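Local atomic coordinates of fatty acid CoA ligase (Marinactinospora thermotolerans, PDB entry 6SQ8), a protein that binds adenosine monophosphate as a member of the ANL superfamily of AMP-binding enzymes, with a large N-terminal domain and a smaller C-terminal domain. Residues A[8-13]-A[213-218]; A[154-159]-A[173-178]; A[187-192]-A[294-299]. All blocks are in the same frame, centred on the assembly; numbering follows the deposited sequence.

Contact 1. Residues A[8-13]-A[213-218]; sequences RRVMDG and TLATGG
Val10 carries CG1 anti to its backbone N (chi1 179°), and Leu214 carries CG beside its own backbone N (chi1 -73°). The Val10 torsion puts CG1 4.0 Å from Leu214 CB. The Leu214 torsion directs the rest of that side chain, and the two cross obliquely. The contact joins the C-terminal ends of two helices, 5-13 and 205-215. The second helix is closed by a Schellman motif. Gly217 is the C-prime residue, with a positive phi of 91°. Its N donates to Leu214 O, while Gly218 N donates to Thr213 O at 2.9 Å. The backbones come very close at this point. Gly13 CA is 4.1 Å from Ala215 CA, an approach made possible because Gly13 has no side chain between the helices. Two CA-H...O contacts follow from it. Gly13 CA meets Ala215 O at 3.4 Å, and Gly217 CA meets Gly13 O, also at 3.4 Å. The Ala215 methyl lies against the last turn of helix 5-13, with its CB 3.9 Å from Val10 CA. The apolar side of the contact continues into other helices. Val10 packs on Leu68 of helix 61-72, and Leu214 packs on Ile64 of that helix and on Leu31 of helix 28-44. The polar side is built on Arg9. Its aliphatic chain is fully extended, which carries the guanidinium well beyond its own helix. There NH2 forms a salt bridge with Asp183 and NH1 a hydrogen bond with Ser179, both on helix 175-189. NE serves the contact through a water. The water lies in the guanidinium plane, at its edge, and accepts from Arg9 NE at 3.0 Å. It donates in turn to Ala215 O at 3.2 Å, so this carbonyl receives both a water proton and the CA-H of Gly13.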
loop_
_atom_site.group_PDB
_atom_site.type_symbol
_atom_site.label_atom_id
_atom_site.label_comp_id
_atom_site.label_asym_id
_atom_site.label_seq_id
_atom_site.Cartn_x
_atom_site.Cartn_y
_atom_site.Cartn_z
ATOM N N ARG A 8 0.328 -5.348 -22.619
ATOM C CA ARG A 8 1.141 -5.011 -23.794
ATOM C C ARG A 8 1.926 -3.725 -23.510
ATOM O O ARG A 8 3.075 -3.625 -23.900
ATOM C CB ARG A 8 0.281 -4.868 -25.064
ATOM C CG ARG A 8 1.069 -4.838 -26.376
ATOM C CD ARG A 8 0.280 -4.363 -27.595
ATOM N NE ARG A 8 0.332 -2.911 -27.818
ATOM C CZ ARG A 8 0.940 -2.320 -28.845
ATOM N NH1 ARG A 8 1.656 -3.038 -29.698
ATOM N NH2 ARG A 8 0.786 -1.015 -29.051
ATOM N N ARG A 9 1.292 -2.749 -22.843
ATOM C CA ARG A 9 1.953 -1.471 -22.522
ATOM C C ARG A 9 3.206 -1.732 -21.692
ATOM O O ARG A 9 4.257 -1.102 -21.920
ATOM C CB ARG A 9 1.039 -0.513 -21.753
ATOM C CG ARG A 9 1.650 0.864 -21.518
ATOM C CD ARG A 9 0.775 1.716 -20.621
ATOM N NE ARG A 9 1.403 2.994 -20.297
ATOM C CZ ARG A 9 0.746 4.052 -19.850
ATOM N NH1 ARG A 9 -0.539 3.964 -19.527
ATOM N NH2 ARG A 9 1.380 5.203 -19.747
ATOM N N VAL A 10 3.079 -2.648 -20.728
ATOM C CA VAL A 10 4.163 -2.953 -19.824
ATOM C C VAL A 10 5.265 -3.660 -20.621
ATOM O O VAL A 10 6.404 -3.207 -20.631
ATOM C CB VAL A 10 3.677 -3.794 -18.634
ATOM C CG1 VAL A 10 4.831 -4.128 -17.714
ATOM C CG2 VAL A 10 2.534 -3.120 -17.862
ATOM N N MET A 11 4.894 -4.739 -21.320
ATOM C CA MET A 11 5.801 -5.485 -22.187
ATOM C C MET A 11 6.553 -4.534 -23.128
ATOM O O MET A 11 7.775 -4.625 -23.295
ATOM C CB MET A 11 5.021 -6.506 -23.019
ATOM C CG MET A 11 4.529 -7.696 -22.225
ATOM S SD MET A 11 5.872 -8.691 -21.520
ATOM C CE MET A 11 6.917 -9.043 -22.942
ATOM N N ASP A 12 5.803 -3.616 -23.739
ATOM C CA ASP A 12 6.304 -2.724 -24.771
ATOM C C ASP A 12 7.417 -1.844 -24.192
ATOM O O ASP A 12 8.350 -1.484 -24.898
ATOM C CB ASP A 12 5.176 -1.864 -25.356
ATOM C CG ASP A 12 5.148 -1.779 -26.884
ATOM O OD1 ASP A 12 5.330 -2.841 -27.541
ATOM O OD2 ASP A 12 4.950 -0.646 -27.419
ATOM N N GLY A 13 7.297 -1.489 -22.910
ATOM C CA GLY A 13 8.183 -0.521 -22.251
ATOM C C GLY A 13 9.540 -1.110 -21.881
ATOM O O GLY A 13 10.514 -0.383 -21.811
ATOM N N THR A 213 7.470 0.620 -13.343
ATOM C CA THR A 213 8.897 0.776 -13.571
ATOM C C THR A 213 9.266 0.179 -14.933
ATOM O O THR A 213 9.990 0.813 -15.724
ATOM C CB THR A 213 9.704 0.161 -12.426
ATOM O OG1 THR A 213 9.291 0.874 -11.266
ATOM C CG2 THR A 213 11.201 0.255 -12.613
ATOM N N LEU A 214 8.762 -1.031 -15.213
ATOM C CA LEU A 214 9.076 -1.696 -16.473
ATOM C C LEU A 214 8.511 -0.886 -17.646
ATOM O O LEU A 214 9.219 -0.641 -18.617
ATOM C CB LEU A 214 8.518 -3.115 -16.456
ATOM C CG LEU A 214 9.263 -4.113 -15.566
ATOM C CD1 LEU A 214 8.530 -5.441 -15.501
ATOM C CD2 LEU A 214 10.671 -4.335 -16.070
ATOM N N ALA A 215 7.259 -0.439 -17.517
ATOM C CA ALA A 215 6.515 0.178 -18.601
ATOM C C ALA A 215 7.162 1.484 -19.051
ATOM O O ALA A 215 6.966 1.907 -20.186
ATOM C CB ALA A 215 5.093 0.414 -18.159
ATOM N N THR A 216 7.899 2.126 -18.142
ATOM C CA THR A 216 8.503 3.433 -18.374
ATOM C C THR A 216 9.978 3.278 -18.746
ATOM O O THR A 216 10.703 4.272 -18.844
ATOM C CB THR A 216 8.358 4.350 -17.156
ATOM O OG1 THR A 216 8.837 3.700 -15.969
ATOM C CG2 THR A 216 6.938 4.832 -16.950
ATOM N N GLY A 217 10.422 2.030 -18.930
ATOM C CA GLY A 217 11.721 1.740 -19.509
ATOM C C GLY A 217 12.821 1.602 -18.478
ATOM O O GLY A 217 13.999 1.582 -18.821
ATOM N N GLY A 218 12.423 1.467 -17.214
ATOM C CA GLY A 218 13.358 1.425 -16.099
ATOM C C GLY A 218 13.735 0.025 -15.678
ATOM O O GLY A 218 13.378 -0.956 -16.333
HETATM O O HOH W 1 4.235 3.164 -21.133
#

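Contact 2. Residues A[154-159]-A[173-178]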
loop_
_atom_site.group_PDB
_atom_site.type_symbol
_atom_site.label_atom_id
_atom_site.label_comp_id
_atom_site.label_asym_id
_atom_site.label_seq_id
_atom_site.Cartn_x
_atom_site.Cartn_y
_atom_site.Cartn_z
ATOM N N GLY A 154 -12.520 -7.454 -18.350
ATOM C CA GLY A 154 -11.448 -6.441 -18.379
ATOM C C GLY A 154 -10.674 -6.286 -17.065
ATOM O O GLY A 154 -10.047 -5.248 -16.826
ATOM N N ILE A 155 -10.684 -7.323 -16.221
ATOM C CA ILE A 155 -10.069 -7.287 -14.896
ATOM C C ILE A 155 -8.609 -7.748 -14.992
ATOM O O ILE A 155 -8.296 -8.769 -15.627
ATOM C CB ILE A 155 -10.890 -8.133 -13.910
ATOM C CG1 ILE A 155 -12.350 -7.675 -13.882
ATOM C CG2 ILE A 155 -10.269 -8.113 -12.518
ATOM C CD1 ILE A 155 -12.531 -6.193 -13.637
ATOM N N ALA A 156 -7.722 -6.955 -14.370
ATOM C CA ALA A 156 -6.288 -7.207 -14.357
ATOM C C ALA A 156 -5.874 -7.842 -13.027
ATOM O O ALA A 156 -4.992 -8.702 -13.004
ATOM C CB ALA A 156 -5.545 -5.917 -14.592
ATOM N N VAL A 157 -6.497 -7.383 -11.934
ATOM C CA VAL A 157 -6.114 -7.744 -10.576
ATOM C C VAL A 157 -7.366 -7.877 -9.713
ATOM O O VAL A 157 -8.288 -7.065 -9.831
ATOM C CB VAL A 157 -5.172 -6.702 -9.943
ATOM C CG1 VAL A 157 -4.877 -7.034 -8.486
ATOM C CG2 VAL A 157 -3.881 -6.528 -10.733
ATOM N N VAL A 158 -7.356 -8.891 -8.837
ATOM C CA VAL A 158 -8.231 -8.916 -7.681
ATOM C C VAL A 158 -7.354 -9.078 -6.442
ATOM O O VAL A 158 -6.528 -9.967 -6.377
ATOM C CB VAL A 158 -9.314 -10.004 -7.757
ATOM C CG1 VAL A 158 -10.229 -9.958 -6.543
ATOM C CG2 VAL A 158 -10.128 -9.893 -9.039
ATOM N N ALA A 159 -7.541 -8.169 -5.483
ATOM C CA ALA A 159 -6.739 -8.052 -4.290
ATOM C C ALA A 159 -7.691 -7.949 -3.097
ATOM O O ALA A 159 -8.647 -7.174 -3.148
ATOM C CB ALA A 159 -5.871 -6.832 -4.405
ATOM N N HIS A 173 -9.736 -4.554 -10.024
ATOM C CA HIS A 173 -9.204 -3.414 -10.761
ATOM C C HIS A 173 -9.129 -3.745 -12.255
ATOM O O HIS A 173 -8.604 -4.797 -12.663
ATOM C CB HIS A 173 -7.831 -3.006 -10.220
ATOM C CG HIS A 173 -7.906 -1.930 -9.192
ATOM N ND1 HIS A 173 -7.680 -2.171 -7.844
ATOM C CD2 HIS A 173 -8.244 -0.625 -9.307
ATOM C CE1 HIS A 173 -7.848 -1.049 -7.175
ATOM N NE2 HIS A 173 -8.202 -0.080 -8.051
ATOM N N SER A 174 -9.618 -2.808 -13.073
ATOM C CA SER A 174 -9.662 -2.974 -14.505
ATOM C C SER A 174 -8.256 -2.825 -15.084
ATOM O O SER A 174 -7.377 -2.214 -14.477
ATOM C CB SER A 174 -10.617 -1.989 -15.127
ATOM O OG SER A 174 -9.986 -0.733 -15.354
ATOM N N SER A 175 -8.067 -3.371 -16.285
ATOM C CA SER A 175 -6.848 -3.159 -17.040
ATOM C C SER A 175 -6.679 -1.665 -17.345
ATOM O O SER A 175 -5.550 -1.186 -17.441
ATOM C CB SER A 175 -6.828 -3.989 -18.299
ATOM O OG SER A 175 -6.746 -5.369 -17.991
ATOM N N THR A 176 -7.797 -0.946 -17.513
ATOM C CA THR A 176 -7.760 0.485 -17.796
ATOM C C THR A 176 -7.229 1.248 -16.586
ATOM O O THR A 176 -6.420 2.156 -16.725
ATOM C CB THR A 176 -9.140 1.065 -18.116
ATOM O OG1 THR A 176 -9.717 0.276 -19.150
ATOM C CG2 THR A 176 -9.072 2.512 -18.554
ATOM N N ALA A 177 -7.744 0.884 -15.414
ATOM C CA ALA A 177 -7.367 1.499 -14.163
ATOM C C ALA A 177 -5.857 1.323 -13.915
ATOM O O ALA A 177 -5.198 2.275 -13.521
ATOM C CB ALA A 177 -8.208 0.916 -13.045
ATOM N N MET A 178 -5.326 0.124 -14.174
ATOM C CA MET A 178 -3.903 -0.161 -13.944
ATOM C C MET A 178 -3.042 0.622 -14.939
ATOM O O MET A 178 -1.923 1.026 -14.604
ATOM C CB MET A 178 -3.571 -1.653 -14.069
ATOM C CG MET A 178 -4.086 -2.481 -12.895
ATOM S SD MET A 178 -3.879 -1.661 -11.285
ATOM C CE MET A 178 -3.340 -3.066 -10.311
#
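Ser174 places OG between its backbone N and carbonyl carbon (chi1 84°). From there OG accepts from Ala177 N at 2.8 Å and caps helix 175-189 at its N-cap position. The preceding strand pairs with strand 155-160 as an antiparallel beta hairpin. The hairpin carries the glycine- and threonine-rich P-loop of this family. A classic beta bulge interrupts the pairing, with Ala156 and Val157 both opposite His173. His173 O accepts from Ala156 N at 2.9 Å and, weakly, from Val157 N. In return His173 N donates to Val157 O at 2.9 Å, nearly straight at 173°. Ser175 N donates to Gly154 O at 2.8 Å. Met178 bends at chi2 and chi3, which brings its tip back to the strand. Its CE lies 3.5 Å from Val157 CG2, and the two side chains cross at about a right angle. Met178 CG and Ser175 OG both touch Ala156 CB, the latter at 3.6 Å. His173 shares a sheet face with Val157, but its imidazole leads away from the strand and comes within about 4 Å of EQ2. The bonds at His173 N and O hold its main chain in the bulge, and so probably fix where the side chain starts out toward the ligand.

Contact 3. Residues A[187-192]-A[294-299]; sequences SMYGRG and MQNYGT. With EQ2 (1-ethanoyl-9~{H}-pyrido[3,4-b]indole-3-carboxylic acid), chain F; AMP (adenosine monophosphate), chain G.
Segment 187-192 is the last turn of helix 175-189 and the loop after it, and Gly190 leaves the helix with a positive phi of 101°. Segment 294-299 is an extended strand. The closest CA atoms, of Met188 and Met294, are 8.5 Å apart, so side chains bridge the gap. Met294 holds CG anti to its backbone N and bends at chi3. Its SD sits at the edge of the Tyr189 ring, 5.2 Å from the centroid, a Met-aromatic contact. The same SD lies 3.9 Å from Met188 CB. Met188 points its tip at the tip of Asn296. The Asn296 amide is nearly coplanar with the Tyr189 ring, 12° apart, and meets it near the hydroxyl. Asn296 CB turns to EQ2 and touches its C1 at 3.5 Å. Beyond this packing the strand grips AMP. N6 of AMP donates to Asn296 O at 2.5 Å and to Gln295 OE1 at 3.3 Å, while Gln295 NE2 bonds to Tyr272 OH. One main-chain and one side-chain acceptor thus engage the adenine amino group. The helix end packs behind Asn296, a residue that contacts both ligands, and so forms a second shell of the site.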
loop_
_atom_site.group_PDB
_atom_site.type_symbol
_atom_site.label_atom_id
_atom_site.label_comp_id
_atom_site.label_asym_id
_atom_site.label_seq_id
_atom_site.Cartn_x
_atom_site.Cartn_y
_atom_site.Cartn_z
ATOM N N SER A 187 3.529 10.933 -13.214
ATOM C CA SER A 187 3.226 12.284 -12.809
ATOM C C SER A 187 3.824 12.553 -11.420
ATOM O O SER A 187 4.313 13.632 -11.185
ATOM C CB SER A 187 1.754 12.562 -12.956
ATOM O OG SER A 187 1.058 12.640 -11.733
ATOM N N MET A 188 3.869 11.544 -10.549
ATOM C CA MET A 188 4.448 11.647 -9.196
ATOM C C MET A 188 5.978 11.546 -9.234
ATOM O O MET A 188 6.628 12.280 -8.526
ATOM C CB MET A 188 3.955 10.508 -8.297
ATOM C CG MET A 188 2.512 10.537 -8.012
ATOM S SD MET A 188 2.045 9.323 -6.747
ATOM C CE MET A 188 2.044 7.798 -7.660
ATOM N N TYR A 189 6.512 10.577 -9.986
ATOM C CA TYR A 189 7.864 10.046 -9.778
ATOM C C TYR A 189 8.891 10.606 -10.777
ATOM O O TYR A 189 10.094 10.393 -10.610
ATOM C CB TYR A 189 7.868 8.520 -9.847
ATOM C CG TYR A 189 6.973 7.820 -8.852
ATOM C CD1 TYR A 189 6.581 8.418 -7.664
ATOM C CD2 TYR A 189 6.531 6.532 -9.096
ATOM C CE1 TYR A 189 5.745 7.772 -6.768
ATOM C CE2 TYR A 189 5.697 5.876 -8.208
ATOM C CZ TYR A 189 5.307 6.493 -7.039
ATOM O OH TYR A 189 4.487 5.829 -6.176
ATOM N N GLY A 190 8.435 11.341 -11.797
ATOM C CA GLY A 190 9.302 11.826 -12.878
ATOM C C GLY A 190 9.162 10.960 -14.122
ATOM O O GLY A 190 8.554 9.890 -14.096
ATOM N N ARG A 191 9.666 11.453 -15.256
ATOM C CA ARG A 191 9.889 10.591 -16.421
ATOM C C ARG A 191 11.010 9.624 -16.017
ATOM O O ARG A 191 11.944 9.963 -15.218
ATOM C CB ARG A 191 10.273 11.345 -17.703
ATOM C CG ARG A 191 9.353 12.484 -18.120
ATOM C CD ARG A 191 8.377 12.109 -19.213
ATOM N NE ARG A 191 7.507 13.223 -19.571
ATOM C CZ ARG A 191 7.785 14.141 -20.494
ATOM N NH1 ARG A 191 8.995 14.204 -21.024
ATOM N NH2 ARG A 191 6.839 14.977 -20.894
ATOM N N GLY A 192 10.894 8.401 -16.538
ATOM C CA GLY A 192 11.910 7.384 -16.378
ATOM C C GLY A 192 12.977 7.496 -17.458
ATOM O O GLY A 192 12.929 8.415 -18.254
ATOM N N MET A 294 8.811 11.969 -0.731
ATOM C CA MET A 294 7.475 12.057 -1.275
ATOM C C MET A 294 6.559 11.061 -0.548
ATOM O O MET A 294 6.872 9.862 -0.448
ATOM C CB MET A 294 7.475 11.732 -2.769
ATOM C CG MET A 294 6.080 11.587 -3.347
ATOM S SD MET A 294 6.046 11.527 -5.147
ATOM C CE MET A 294 6.107 13.269 -5.551
ATOM N N GLN A 295 5.398 11.558 -0.107
ATOM C CA GLN A 295 4.374 10.729 0.469
ATOM C C GLN A 295 3.352 10.387 -0.629
ATOM O O GLN A 295 3.136 11.176 -1.542
ATOM C CB GLN A 295 3.747 11.433 1.671
ATOM C CG GLN A 295 3.079 10.488 2.659
ATOM C CD GLN A 295 2.287 11.221 3.705
ATOM O OE1 GLN A 295 1.070 11.248 3.619
ATOM N NE2 GLN A 295 2.968 11.859 4.654
ATOM N N ASN A 296 2.765 9.189 -0.523
ATOM C CA ASN A 296 1.702 8.700 -1.377
ATOM C C ASN A 296 0.530 8.311 -0.472
ATOM O O ASN A 296 0.726 7.701 0.575
ATOM C CB ASN A 296 2.143 7.493 -2.216
ATOM C CG ASN A 296 2.874 7.837 -3.500
ATOM O OD1 ASN A 296 3.249 8.996 -3.735
ATOM N ND2 ASN A 296 3.117 6.829 -4.325
ATOM N N TYR A 297 -0.683 8.655 -0.896
ATOM C CA TYR A 297 -1.916 8.227 -0.263
ATOM C C TYR A 297 -2.767 7.515 -1.316
ATOM O O TYR A 297 -2.992 8.025 -2.406
ATOM C CB TYR A 297 -2.637 9.432 0.345
ATOM C CG TYR A 297 -4.110 9.270 0.639
ATOM C CD1 TYR A 297 -4.581 8.211 1.406
ATOM C CD2 TYR A 297 -5.037 10.207 0.186
ATOM C CE1 TYR A 297 -5.930 8.082 1.709
ATOM C CE2 TYR A 297 -6.386 10.094 0.481
ATOM C CZ TYR A 297 -6.832 9.030 1.252
ATOM O OH TYR A 297 -8.155 8.920 1.542
ATOM N N GLY A 298 -3.229 6.326 -0.957
ATOM C CA GLY A 298 -4.207 5.580 -1.715
ATOM C C GLY A 298 -4.962 4.626 -0.813
ATOM O O GLY A 298 -4.714 4.580 0.388
ATOM N N THR A 299 -5.921 3.912 -1.401
ATOM C CA THR A 299 -6.648 2.830 -0.743
ATOM C C THR A 299 -6.716 1.671 -1.726
ATOM O O THR A 299 -6.408 1.834 -2.893
ATOM C CB THR A 299 -8.030 3.283 -0.264
ATOM O OG1 THR A 299 -8.964 3.209 -1.338
ATOM C CG2 THR A 299 -8.023 4.689 0.309
HETATM C C1 EQ2 F . -0.138 4.904 -2.983
HETATM C C2 EQ2 F . -0.418 4.144 -1.734
HETATM O O1 EQ2 F . 0.205 4.413 -0.723
HETATM C C3 EQ2 F . -1.420 3.021 -1.749
HETATM N N1 EQ2 F . -1.883 2.614 -0.560
HETATM C C4 EQ2 F . -2.761 1.601 -0.490
HETATM C C5 EQ2 F . -3.210 1.160 0.886
HETATM O O2 EQ2 F . -2.793 1.799 1.876
HETATM O O3 EQ2 F . -3.936 0.152 0.918
HETATM C C6 EQ2 F . -3.221 0.932 -1.617
HETATM C C7 EQ2 F . -2.765 1.330 -2.860
HETATM C C8 EQ2 F . -3.017 0.907 -4.212
HETATM C C9 EQ2 F . -3.812 -0.073 -4.802
HETATM C C10 EQ2 F . -3.812 -0.195 -6.175
HETATM C C11 EQ2 F . -3.031 0.639 -6.971
HETATM C C12 EQ2 F . -2.245 1.625 -6.425
HETATM C C13 EQ2 F . -2.246 1.746 -5.037
HETATM N N2 EQ2 F . -1.546 2.634 -4.242
HETATM C C14 EQ2 F . -1.848 2.397 -2.932
HETATM P P AMP G . -6.658 -0.149 2.919
HETATM O O1P AMP G . -6.365 -0.135 1.446
HETATM O O2P AMP G . -8.151 -0.105 3.275
HETATM O O3P AMP G . -5.878 -1.247 3.608
HETATM O "O5'" AMP G . -5.983 1.253 3.437
HETATM C "C5'" AMP G . -6.489 2.585 3.213
HETATM C "C4'" AMP G . -6.329 3.485 4.434
HETATM O "O4'" AMP G . -4.984 3.592 4.877
HETATM C "C3'" AMP G . -6.724 4.904 4.136
HETATM O "O3'" AMP G . -8.082 4.984 4.465
HETATM C "C2'" AMP G . -5.843 5.811 4.993
HETATM O "O2'" AMP G . -6.384 6.263 6.256
HETATM C "C1'" AMP G . -4.629 4.935 5.247
HETATM N N9 AMP G . -3.493 5.456 4.442
HETATM C C8 AMP G . -2.946 4.921 3.325
HETATM N N7 AMP G . -1.922 5.698 2.878
HETATM C C5 AMP G . -1.818 6.751 3.720
HETATM C C6 AMP G . -0.962 7.957 3.837
HETATM N N6 AMP G . 0.021 8.198 2.962
HETATM N N1 AMP G . -1.197 8.792 4.866
HETATM C C2 AMP G . -2.190 8.554 5.768
HETATM N N3 AMP G . -3.019 7.487 5.730
HETATM C C4 AMP G . -2.866 6.577 4.748
#

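How the contacts relate
All three contacts belong to the AMP-binding part of the chain, and their centres are 17 to 19 Å apart. None touches another. Along the chain, contact 2 is nested inside the loop closed by contact 1. Contact 3 follows contact 2 in series and crosses contact 1. Helix 175-189 is the common element: it starts in contact 2 and ends in contact 3. Arg9 of contact 1 reaches it through Ser179 and Asp183. In contact 1 the Val10 side chain is about 13 Å from EQ2. In contacts 2 and 3 strand residues, His173 and those of 294-299, come near EQ2. Helix 175-189 directly follows the first strand and packs by its end against the second.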